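Group 3 allergen SMIPP-S Yv6023A04 (Sarcoptes scabiei type hominis, PDB 3H7O) adopts the chymotrypsin-like fold of S1 serine proteases but, as a mite inactivated protease paralogue, probably lacks the endopeptidase activity of its relatives. Local coordinates at residues Ile32-Gln35 against Trp36-Leu39; Gly215-Val218 against Ser219-Gln222. The protein carries 3 engineered substitutions. All coordinates share one frame; numbering follows the deposited sequence.

Contact 1. Residues Ile32-Gln35 against Trp36-Leu39; sequences ILSQ and WFVL
Ile32 and Val38 form an antiparallel, non-hydrogen-bonded pair, CA to CA 4.7 Å, where strand 26-32 turns back into strand 37-40. This is a beta hairpin of the six-stranded barrel of a trypsin-like fold. The carbonyl O of Phe37 closes the loop: Leu33 N donates to it at 3.0 Å with an N-H...O angle of 156°, from somewhat outside the carbonyl plane, and Ser34 N adds a weak second bond. At the turn, Ser34 OG sits between its own backbone N and carbonyl carbon (chi1 73°), which sets it before Trp36 N. That amide donates to OG at 3.2 Å, while the same hydroxyl lies near the plane of the Phe37 ring, at its edge, 3.8 Å from CD2. On the face turned to helix 218-225, Leu33 reaches across with CD1 to Leu39 CB at 3.8 Å; that helix and Leu193 of strand 192-197 touch both leucines. Gln35 and Trp36, also at the turn, run side by side in the same direction, and Lys228 makes a cation-pi contact with Trp36. Gln35 CG rests over one indole face, 3.8 Å from the five-membered-ring centroid and 17° off its normal, a CH-pi contact.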
# COMPACT_ATOMS: atom_id res chain seq x y z
N ILE A 32 -6.04 -4.87 3.85
CA ILE A 32 -6.55 -6.05 4.54
C ILE A 32 -6.79 -7.16 3.51
O ILE A 32 -7.55 -6.97 2.56
CB ILE A 32 -7.87 -5.75 5.30
CG1 ILE A 32 -7.65 -4.67 6.36
CG2 ILE A 32 -8.44 -7.02 5.94
CD1 ILE A 32 -8.94 -4.12 6.97
N LEU A 33 -6.12 -8.29 3.70
CA LEU A 33 -6.36 -9.49 2.89
C LEU A 33 -7.35 -10.42 3.59
O LEU A 33 -8.10 -11.14 2.93
CB LEU A 33 -5.04 -10.22 2.62
CG LEU A 33 -3.96 -9.49 1.81
CD1 LEU A 33 -2.68 -10.31 1.81
CD2 LEU A 33 -4.43 -9.21 0.39
N SER A 34 -7.30 -10.42 4.92
CA SER A 34 -8.24 -11.14 5.78
C SER A 34 -8.01 -10.65 7.21
O SER A 34 -7.19 -9.76 7.44
CB SER A 34 -8.03 -12.66 5.69
OG SER A 34 -6.85 -13.05 6.36
N GLN A 35 -8.71 -11.24 8.18
CA GLN A 35 -8.52 -10.86 9.59
C GLN A 35 -7.11 -11.18 10.10
O GLN A 35 -6.67 -10.63 11.11
CB GLN A 35 -9.56 -11.53 10.49
CG GLN A 35 -9.40 -13.05 10.62
CD GLN A 35 -10.46 -13.69 11.49
OE1 GLN A 35 -10.93 -13.10 12.47
NE2 GLN A 35 -10.83 -14.92 11.15
N TRP A 36 -6.40 -12.05 9.38
CA TRP A 36 -5.07 -12.51 9.80
C TRP A 36 -3.90 -11.86 9.06
O TRP A 36 -2.77 -11.89 9.57
CB TRP A 36 -4.97 -14.03 9.66
CG TRP A 36 -5.88 -14.81 10.57
CD1 TRP A 36 -6.91 -15.63 10.19
CD2 TRP A 36 -5.83 -14.87 12.00
NE1 TRP A 36 -7.50 -16.19 11.29
CE2 TRP A 36 -6.86 -15.74 12.42
CE3 TRP A 36 -5.01 -14.27 12.97
CZ2 TRP A 36 -7.10 -16.02 13.77
CZ3 TRP A 36 -5.25 -14.55 14.31
CH2 TRP A 36 -6.29 -15.42 14.70
N PHE A 37 -4.14 -11.32 7.87
CA PHE A 37 -3.05 -10.85 7.01
C PHE A 37 -3.27 -9.47 6.39
O PHE A 37 -4.37 -9.14 5.94
CB PHE A 37 -2.77 -11.87 5.89
CG PHE A 37 -2.34 -13.23 6.38
CD1 PHE A 37 -1.02 -13.47 6.76
CD2 PHE A 37 -3.26 -14.28 6.44
CE1 PHE A 37 -0.63 -14.73 7.20
CE2 PHE A 37 -2.87 -15.54 6.89
CZ PHE A 37 -1.55 -15.76 7.27
N VAL A 38 -2.20 -8.69 6.37
CA VAL A 38 -2.19 -7.38 5.71
C VAL A 38 -1.07 -7.32 4.66
O VAL A 38 0.06 -7.73 4.93
CB VAL A 38 -2.04 -6.22 6.73
CG1 VAL A 38 -1.67 -4.90 6.02
CG2 VAL A 38 -3.32 -6.05 7.54
N LEU A 39 -1.40 -6.79 3.48
CA LEU A 39 -0.44 -6.61 2.40
C LEU A 39 0.09 -5.18 2.38
O LEU A 39 -0.69 -4.23 2.38
CB LEU A 39 -1.09 -6.95 1.05
CG LEU A 39 -0.19 -7.10 -0.19
CD1 LEU A 39 0.67 -8.35 -0.09
CD2 LEU A 39 -1.03 -7.15 -1.45

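Contact 2. Residues Gly215-Val218 against Ser219-Gln222; sequences GSYV and SWIQ
Trp220 CG lies anti to its backbone N (chi1 166°), which swings the indole edge to Tyr217 CB; Ile221 CG1 lies anti to its own carbonyl carbon (chi1 -68°), which turns its CD1 to the same CB. Tyr217 CB sits near the indole plane, 3.9 Å from Trp220 CE3. Ile221 comes in alongside, its CD1 4.1 Å from Tyr217 CB, so that the tyrosine CB touches both Trp220 and Ile221. The backbone supplies the evidence for a regular helix. Ile221 N donates to Tyr217 O at 2.8 Å, almost in line with the carbonyl bond (C=O...N 163°), and Gln222 N follows to Val218 O at 2.9 Å, both in the i to i+4 spacing. The extended Gln222 side chain passes the same carbonyl, CG being 3.2 Å from Val218 O. Amides ahead of this ladder turn to water: Ser219 N donates to one water at 3.0 Å, which in turn donates to Gly215 O, and Trp220 N donates to a second at 3.0 Å, joined weakly to Ser216 O. Beyond the segments, Tyr217 OH is hydrogen-bonded to Asn88 OD1. Residues 215-222 lead from strand 209-213 into the C-terminal helix 218-225 of the trypsin-like fold, with Val218 against Leu111 and Ile114, and Trp220 and Ile221 against Ile92 of strand 91-95.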
# COMPACT_ATOMS: atom_id res chain seq x y z
N GLY A 215 -1.27 -9.02 -9.19
CA GLY A 215 -1.45 -10.21 -10.02
C GLY A 215 -0.20 -11.07 -10.16
O GLY A 215 -0.30 -12.30 -10.29
N SER A 216 0.97 -10.44 -10.13
CA SER A 216 2.24 -11.14 -10.25
C SER A 216 2.62 -11.95 -9.01
O SER A 216 3.45 -12.86 -9.09
CB SER A 216 3.36 -10.16 -10.57
OG SER A 216 3.10 -9.47 -11.78
N TYR A 217 2.00 -11.62 -7.87
CA TYR A 217 2.33 -12.24 -6.59
C TYR A 217 1.16 -12.99 -5.96
O TYR A 217 1.28 -13.50 -4.84
CB TYR A 217 2.85 -11.19 -5.60
CG TYR A 217 4.09 -10.47 -6.08
CD1 TYR A 217 5.36 -10.96 -5.78
CD2 TYR A 217 3.99 -9.30 -6.83
CE1 TYR A 217 6.50 -10.30 -6.22
CE2 TYR A 217 5.12 -8.63 -7.28
CZ TYR A 217 6.37 -9.13 -6.97
OH TYR A 217 7.49 -8.48 -7.42
N VAL A 218 0.04 -13.07 -6.67
CA VAL A 218 -1.19 -13.59 -6.07
C VAL A 218 -1.11 -15.08 -5.73
O VAL A 218 -1.75 -15.53 -4.78
CB VAL A 218 -2.46 -13.21 -6.90
CG1 VAL A 218 -2.66 -14.13 -8.07
CG2 VAL A 218 -3.69 -13.18 -6.01
N SER A 219 -0.29 -15.83 -6.47
CA SER A 219 -0.02 -17.24 -6.14
C SER A 219 0.70 -17.35 -4.79
O SER A 219 0.33 -18.17 -3.95
CB SER A 219 0.80 -17.89 -7.25
OG SER A 219 1.05 -19.25 -6.96
N TRP A 220 1.72 -16.51 -4.61
CA TRP A 220 2.48 -16.45 -3.36
C TRP A 220 1.61 -15.95 -2.20
O TRP A 220 1.67 -16.49 -1.10
CB TRP A 220 3.72 -15.56 -3.56
CG TRP A 220 4.41 -15.15 -2.28
CD1 TRP A 220 5.12 -15.95 -1.43
CD2 TRP A 220 4.46 -13.83 -1.72
NE1 TRP A 220 5.60 -15.22 -0.38
CE2 TRP A 220 5.21 -13.91 -0.53
CE3 TRP A 220 3.94 -12.59 -2.11
CZ2 TRP A 220 5.46 -12.79 0.28
CZ3 TRP A 220 4.19 -11.47 -1.31
CH2 TRP A 220 4.94 -11.59 -0.13
N ILE A 221 0.80 -14.92 -2.46
CA ILE A 221 -0.14 -14.37 -1.47
C ILE A 221 -1.14 -15.43 -1.00
O ILE A 221 -1.36 -15.59 0.20
CB ILE A 221 -0.87 -13.11 -2.01
CG1 ILE A 221 0.11 -11.95 -2.18
CG2 ILE A 221 -2.01 -12.69 -1.07
CD1 ILE A 221 -0.40 -10.82 -3.07
N GLN A 222 -1.73 -16.16 -1.95
CA GLN A 222 -2.67 -17.24 -1.64
C GLN A 222 -2.05 -18.32 -0.77
O GLN A 222 -2.70 -18.84 0.13
CB GLN A 222 -3.24 -17.86 -2.92
CG GLN A 222 -4.33 -17.03 -3.60
CD GLN A 222 -4.69 -17.54 -4.99
OE1 GLN A 222 -4.04 -18.44 -5.53
NE2 GLN A 222 -5.73 -16.96 -5.57
O HOH W 1 0.97 -15.08 -9.09
O HOH W 2 3.19 -15.51 -7.06

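Contact 1 and contact 2 lie far apart in sequence, but their centres are about 14 Å apart and their side chains meet directly. Ile221 of contact 2 makes the bridge: its CG2 lies 3.8 Å from Leu33 CD1, and its CD1 lies 4.0 Å from Leu39 CD1. One isoleucine from the first turn of helix 218-225 therefore packs against both leucines of the 32-39 hairpin. Ile92 of strand 91-95 extends the same apolar layer, being touched by Phe37 and Leu39 from contact 1 and by Trp220 and Ile221 from contact 2. The geometry thus describes a structural junction between the C-terminal helix and the six-stranded barrel.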